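Local structure of bradyzoite surface antigen BSR4 (Toxoplasma gondii, 2JKS) at residues E215-R227 and A267-K279. The protein is a surface antigen of the bradyzoite stage, a member of the SAG1-related superfamily that binds zinc ions and whose precise function is not established. Residues are numbered along the deposited sequence; the frame is centred on the assembly and turned at random.
Sequences EEYCVADSKDVNR and ADQQFLVGCVPKK. With ZN (zinc ion), chain I.
C218 and L272 form a single antiparallel hydrogen-bonded bridge, C218 N to L272 O at 2.9 Å and L272 N to C218 O at 3.2 Å, where strand 216-218 passes strand 269-277 at 90°, their axes 4.9 Å apart. A water extends the join, accepting from A220 N and donating to Q270 O. L272 fills the bend of the chain beyond the bridge: with CG anti to the backbone N (chi1 -174°), CD1 reaches the backbone of K223 and D224, while CD2 lies 3.5 Å from V225 CA and packs on C218 CB. Strand 216-218, paired antiparallel with 230-232, and its following loop lie across the four-stranded sheet of the second SRS domain; the disulfide C218–C228 links it to the chain just ahead of 230-232. V225 directs CG2 over the backbone of G274, and its CG1 meets V276 CG1 at 3.9 Å. F271 CB sits over one face of the Y217 ring, 3.3 Å from Y217 CD1, and F233 meets both aromatic rings. At the periphery K223 NZ gives weak bonds to Q270 OE1 and A220 O, while Q270 NE2 is hydrogen-bonded to T306 OG1. E216 points away and binds a zinc ion through OE2 at 2.0 Å.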
loop_
_atom_site.group_PDB
_atom_site.type_symbol
_atom_site.label_atom_id
_atom_site.label_comp_id
_atom_site.label_asym_id
_atom_site.label_seq_id
_atom_site.Cartn_x
_atom_site.Cartn_y
_atom_site.Cartn_z
ATOM N N GLU A 215 -22.126 -7.026 -16.818
ATOM C CA GLU A 215 -23.430 -7.733 -16.862
ATOM C C GLU A 215 -23.803 -8.508 -15.616
ATOM O O GLU A 215 -24.952 -8.855 -15.473
ATOM C CB GLU A 215 -23.498 -8.716 -18.041
ATOM C CG GLU A 215 -23.303 -8.068 -19.350
ATOM C CD GLU A 215 -23.264 -9.063 -20.506
ATOM O OE1 GLU A 215 -23.469 -10.295 -20.321
ATOM O OE2 GLU A 215 -23.038 -8.593 -21.620
ATOM N N GLU A 216 -22.817 -8.868 -14.795
ATOM C CA GLU A 216 -22.977 -9.793 -13.674
ATOM C C GLU A 216 -22.460 -9.286 -12.332
ATOM O O GLU A 216 -21.537 -8.457 -12.262
ATOM C CB GLU A 216 -22.284 -11.113 -13.973
ATOM C CG GLU A 216 -23.026 -11.867 -15.068
ATOM C CD GLU A 216 -22.303 -13.024 -15.647
ATOM O OE1 GLU A 216 -21.122 -13.285 -15.323
ATOM O OE2 GLU A 216 -22.972 -13.678 -16.492
ATOM N N TYR A 217 -22.980 -9.881 -11.248
ATOM C CA TYR A 217 -22.402 -9.654 -9.930
ATOM C C TYR A 217 -22.128 -10.966 -9.237
ATOM O O TYR A 217 -22.482 -12.028 -9.770
ATOM C CB TYR A 217 -23.322 -8.724 -9.118
ATOM C CG TYR A 217 -24.701 -9.299 -8.871
ATOM C CD1 TYR A 217 -24.994 -9.991 -7.698
ATOM C CD2 TYR A 217 -25.703 -9.151 -9.822
ATOM C CE1 TYR A 217 -26.269 -10.522 -7.458
ATOM C CE2 TYR A 217 -26.966 -9.682 -9.605
ATOM C CZ TYR A 217 -27.241 -10.364 -8.411
ATOM O OH TYR A 217 -28.500 -10.904 -8.228
ATOM N N CYS A 218 -21.484 -10.921 -8.064
ATOM C CA CYS A 218 -21.343 -12.100 -7.209
ATOM C C CYS A 218 -22.546 -12.143 -6.269
ATOM O O CYS A 218 -22.898 -11.121 -5.626
ATOM C CB CYS A 218 -20.053 -12.061 -6.372
ATOM S SG CYS A 218 -18.512 -11.642 -7.234
ATOM N N VAL A 219 -23.221 -13.285 -6.194
ATOM C CA VAL A 219 -24.253 -13.433 -5.143
ATOM C C VAL A 219 -23.738 -12.965 -3.769
ATOM O O VAL A 219 -22.621 -13.325 -3.345
ATOM C CB VAL A 219 -24.818 -14.870 -5.078
ATOM C CG1 VAL A 219 -25.995 -14.928 -4.074
ATOM C CG2 VAL A 219 -25.264 -15.257 -6.463
ATOM N N ALA A 220 -24.548 -12.154 -3.086
ATOM C CA ALA A 220 -24.061 -11.451 -1.911
ATOM C C ALA A 220 -23.892 -12.375 -0.699
ATOM O O ALA A 220 -23.138 -12.028 0.185
ATOM C CB ALA A 220 -24.943 -10.236 -1.593
ATOM N N ASP A 221 -24.542 -13.560 -0.703
ATOM C CA ASP A 221 -24.534 -14.495 0.485
ATOM C C ASP A 221 -23.137 -14.884 0.952
ATOM O O ASP A 221 -22.891 -15.027 2.138
ATOM C CB ASP A 221 -25.287 -15.825 0.229
ATOM C CG ASP A 221 -26.482 -15.689 -0.701
ATOM O OD1 ASP A 221 -27.030 -14.567 -0.857
ATOM O OD2 ASP A 221 -26.888 -16.750 -1.284
ATOM N N SER A 222 -22.203 -15.034 0.017
ATOM C CA SER A 222 -20.825 -15.403 0.394
ATOM C C SER A 222 -20.102 -14.333 1.228
ATOM O O SER A 222 -19.179 -14.646 1.947
ATOM C CB SER A 222 -19.976 -15.689 -0.869
ATOM O OG SER A 222 -19.539 -14.443 -1.440
ATOM N N LYS A 223 -20.528 -13.065 1.107
ATOM C CA LYS A 223 -19.794 -11.921 1.723
ATOM C C LYS A 223 -18.270 -11.897 1.449
ATOM O O LYS A 223 -17.477 -11.331 2.197
ATOM C CB LYS A 223 -20.153 -11.775 3.241
ATOM C CG LYS A 223 -21.652 -11.850 3.585
ATOM C CD LYS A 223 -22.506 -10.829 2.867
ATOM C CE LYS A 223 -23.961 -10.661 3.488
ATOM N NZ LYS A 223 -24.993 -10.411 2.395
ATOM N N ASP A 224 -17.858 -12.464 0.309
ATOM C CA ASP A 224 -16.444 -12.595 0.041
ATOM C C ASP A 224 -16.296 -12.628 -1.456
ATOM O O ASP A 224 -16.733 -13.570 -2.133
ATOM C CB ASP A 224 -15.922 -13.891 0.688
ATOM C CG ASP A 224 -14.461 -14.118 0.476
ATOM O OD1 ASP A 224 -13.732 -13.309 -0.157
ATOM O OD2 ASP A 224 -14.013 -15.137 0.996
ATOM N N VAL A 225 -15.662 -11.600 -1.996
ATOM C CA VAL A 225 -15.429 -11.575 -3.444
ATOM C C VAL A 225 -14.586 -12.782 -3.962
ATOM O O VAL A 225 -14.618 -13.076 -5.158
ATOM C CB VAL A 225 -14.783 -10.208 -3.864
ATOM C CG1 VAL A 225 -13.302 -10.134 -3.490
ATOM C CG2 VAL A 225 -14.994 -9.911 -5.349
ATOM N N ASN A 226 -13.810 -13.411 -3.083
ATOM C CA ASN A 226 -13.044 -14.593 -3.463
ATOM C C ASN A 226 -13.922 -15.832 -3.682
ATOM O O ASN A 226 -13.469 -16.794 -4.339
ATOM C CB ASN A 226 -11.973 -14.935 -2.430
ATOM C CG ASN A 226 -10.830 -13.968 -2.389
ATOM O OD1 ASN A 226 -10.474 -13.304 -3.368
ATOM N ND2 ASN A 226 -10.183 -13.938 -1.234
ATOM N N ARG A 227 -15.148 -15.819 -3.148
ATOM C CA ARG A 227 -16.166 -16.855 -3.430
ATOM C C ARG A 227 -17.333 -16.244 -4.214
ATOM O O ARG A 227 -18.385 -15.859 -3.649
ATOM C CB ARG A 227 -16.617 -17.536 -2.128
ATOM C CG ARG A 227 -15.405 -18.094 -1.308
ATOM C CD ARG A 227 -15.823 -18.880 -0.037
ATOM N NE ARG A 227 -16.848 -18.155 0.721
ATOM C CZ ARG A 227 -16.643 -17.425 1.821
ATOM N NH1 ARG A 227 -15.419 -17.317 2.353
ATOM N NH2 ARG A 227 -17.684 -16.795 2.391
ATOM N N ALA A 267 -37.960 -3.297 -4.529
ATOM C CA ALA A 267 -37.615 -3.883 -3.259
ATOM C C ALA A 267 -36.096 -3.830 -3.092
ATOM O O ALA A 267 -35.383 -3.749 -4.091
ATOM C CB ALA A 267 -38.127 -5.316 -3.172
ATOM N N ASP A 268 -35.647 -3.861 -1.842
ATOM C CA ASP A 268 -34.203 -3.761 -1.496
ATOM C C ASP A 268 -33.533 -4.979 -2.139
ATOM O O ASP A 268 -34.115 -6.075 -2.147
ATOM C CB ASP A 268 -34.001 -3.894 0.003
ATOM C CG ASP A 268 -34.467 -2.686 0.788
ATOM O OD1 ASP A 268 -34.991 -1.746 0.178
ATOM O OD2 ASP A 268 -34.262 -2.732 2.002
ATOM N N GLN A 269 -32.358 -4.781 -2.725
ATOM C CA GLN A 269 -31.577 -5.882 -3.298
ATOM C C GLN A 269 -30.138 -5.745 -2.758
ATOM O O GLN A 269 -29.737 -4.699 -2.255
ATOM C CB GLN A 269 -31.569 -5.782 -4.836
ATOM C CG GLN A 269 -32.943 -5.664 -5.489
ATOM C CD GLN A 269 -33.737 -6.954 -5.380
ATOM O OE1 GLN A 269 -33.153 -8.033 -5.197
ATOM N NE2 GLN A 269 -35.085 -6.855 -5.501
ATOM N N GLN A 270 -29.346 -6.792 -2.868
ATOM C CA GLN A 270 -27.941 -6.672 -2.415
ATOM C C GLN A 270 -27.157 -7.384 -3.465
ATOM O O GLN A 270 -27.642 -8.355 -4.079
ATOM C CB GLN A 270 -27.694 -7.387 -1.102
ATOM C CG GLN A 270 -28.243 -6.739 0.165
ATOM C CD GLN A 270 -27.575 -7.356 1.397
ATOM O OE1 GLN A 270 -27.496 -8.608 1.513
ATOM N NE2 GLN A 270 -27.048 -6.492 2.308
ATOM N N PHE A 271 -25.974 -6.845 -3.745
ATOM C CA PHE A 271 -25.078 -7.494 -4.702
ATOM C C PHE A 271 -23.647 -7.276 -4.214
ATOM O O PHE A 271 -23.398 -6.400 -3.378
ATOM C CB PHE A 271 -25.307 -7.039 -6.156
ATOM C CG PHE A 271 -24.913 -5.599 -6.434
ATOM C CD1 PHE A 271 -23.608 -5.286 -6.873
ATOM C CD2 PHE A 271 -25.829 -4.552 -6.239
ATOM C CE1 PHE A 271 -23.259 -3.988 -7.164
ATOM C CE2 PHE A 271 -25.464 -3.226 -6.557
ATOM C CZ PHE A 271 -24.198 -2.945 -7.008
ATOM N N LEU A 272 -22.724 -8.097 -4.725
ATOM C CA LEU A 272 -21.335 -7.984 -4.335
ATOM C C LEU A 272 -20.453 -7.866 -5.582
ATOM O O LEU A 272 -20.614 -8.587 -6.518
ATOM C CB LEU A 272 -20.982 -9.207 -3.497
ATOM C CG LEU A 272 -19.691 -9.466 -2.771
ATOM C CD1 LEU A 272 -20.035 -10.486 -1.715
ATOM C CD2 LEU A 272 -18.588 -10.002 -3.694
ATOM N N VAL A 273 -19.523 -6.915 -5.560
ATOM C CA VAL A 273 -18.427 -6.877 -6.492
ATOM C C VAL A 273 -17.165 -6.503 -5.686
ATOM O O VAL A 273 -17.202 -6.400 -4.467
ATOM C CB VAL A 273 -18.635 -5.798 -7.577
ATOM C CG1 VAL A 273 -19.792 -6.149 -8.488
ATOM C CG2 VAL A 273 -18.901 -4.433 -6.901
ATOM N N GLY A 274 -16.049 -6.346 -6.384
ATOM C CA GLY A 274 -14.843 -5.906 -5.723
ATOM C C GLY A 274 -13.617 -6.013 -6.583
ATOM O O GLY A 274 -13.681 -5.917 -7.837
ATOM N N CYS A 275 -12.486 -6.171 -5.889
ATOM C CA CYS A 275 -11.166 -6.192 -6.511
ATOM C C CYS A 275 -10.369 -7.323 -5.923
ATOM O O CYS A 275 -10.292 -7.495 -4.696
ATOM C CB CYS A 275 -10.438 -4.848 -6.295
ATOM S SG CYS A 275 -11.269 -3.378 -6.919
ATOM N N VAL A 276 -9.780 -8.123 -6.815
ATOM C CA VAL A 276 -8.841 -9.173 -6.402
ATOM C C VAL A 276 -7.428 -8.813 -6.853
ATOM O O VAL A 276 -7.267 -8.070 -7.840
ATOM C CB VAL A 276 -9.310 -10.596 -6.895
ATOM C CG1 VAL A 276 -10.703 -10.891 -6.333
ATOM C CG2 VAL A 276 -9.366 -10.628 -8.402
ATOM N N PRO A 277 -6.395 -9.264 -6.092
ATOM C CA PRO A 277 -5.019 -8.963 -6.528
ATOM C C PRO A 277 -4.794 -9.506 -7.935
ATOM O O PRO A 277 -5.251 -10.634 -8.247
ATOM C CB PRO A 277 -4.123 -9.738 -5.521
ATOM C CG PRO A 277 -4.956 -10.005 -4.345
ATOM C CD PRO A 277 -6.427 -10.014 -4.821
ATOM N N LYS A 278 -4.152 -8.715 -8.789
ATOM C CA LYS A 278 -4.157 -9.039 -10.208
ATOM C C LYS A 278 -3.437 -10.339 -10.535
ATOM O O LYS A 278 -2.423 -10.668 -9.922
ATOM C CB LYS A 278 -3.677 -7.882 -11.069
ATOM C CG LYS A 278 -2.212 -7.576 -11.071
ATOM C CD LYS A 278 -1.973 -6.368 -12.017
ATOM C CE LYS A 278 -3.000 -6.319 -13.195
ATOM N NZ LYS A 278 -4.301 -5.580 -12.878
ATOM N N LYS A 279 -4.031 -11.097 -11.462
ATOM C CA LYS A 279 -3.477 -12.374 -11.911
ATOM C C LYS A 279 -2.138 -12.021 -12.530
ATOM O O LYS A 279 -2.044 -11.241 -13.502
ATOM C CB LYS A 279 -4.413 -13.134 -12.875
ATOM C CG LYS A 279 -4.035 -13.077 -14.374
ATOM C CD LYS A 279 -4.757 -11.954 -15.147
ATOM C CE LYS A 279 -6.078 -12.459 -15.769
ATOM N NZ LYS A 279 -6.328 -11.840 -17.104
HETATM ZN ZN ZN I . -21.796 -15.032 -17.307
HETATM O O HOH W 1 -27.145 -11.333 -4.050
#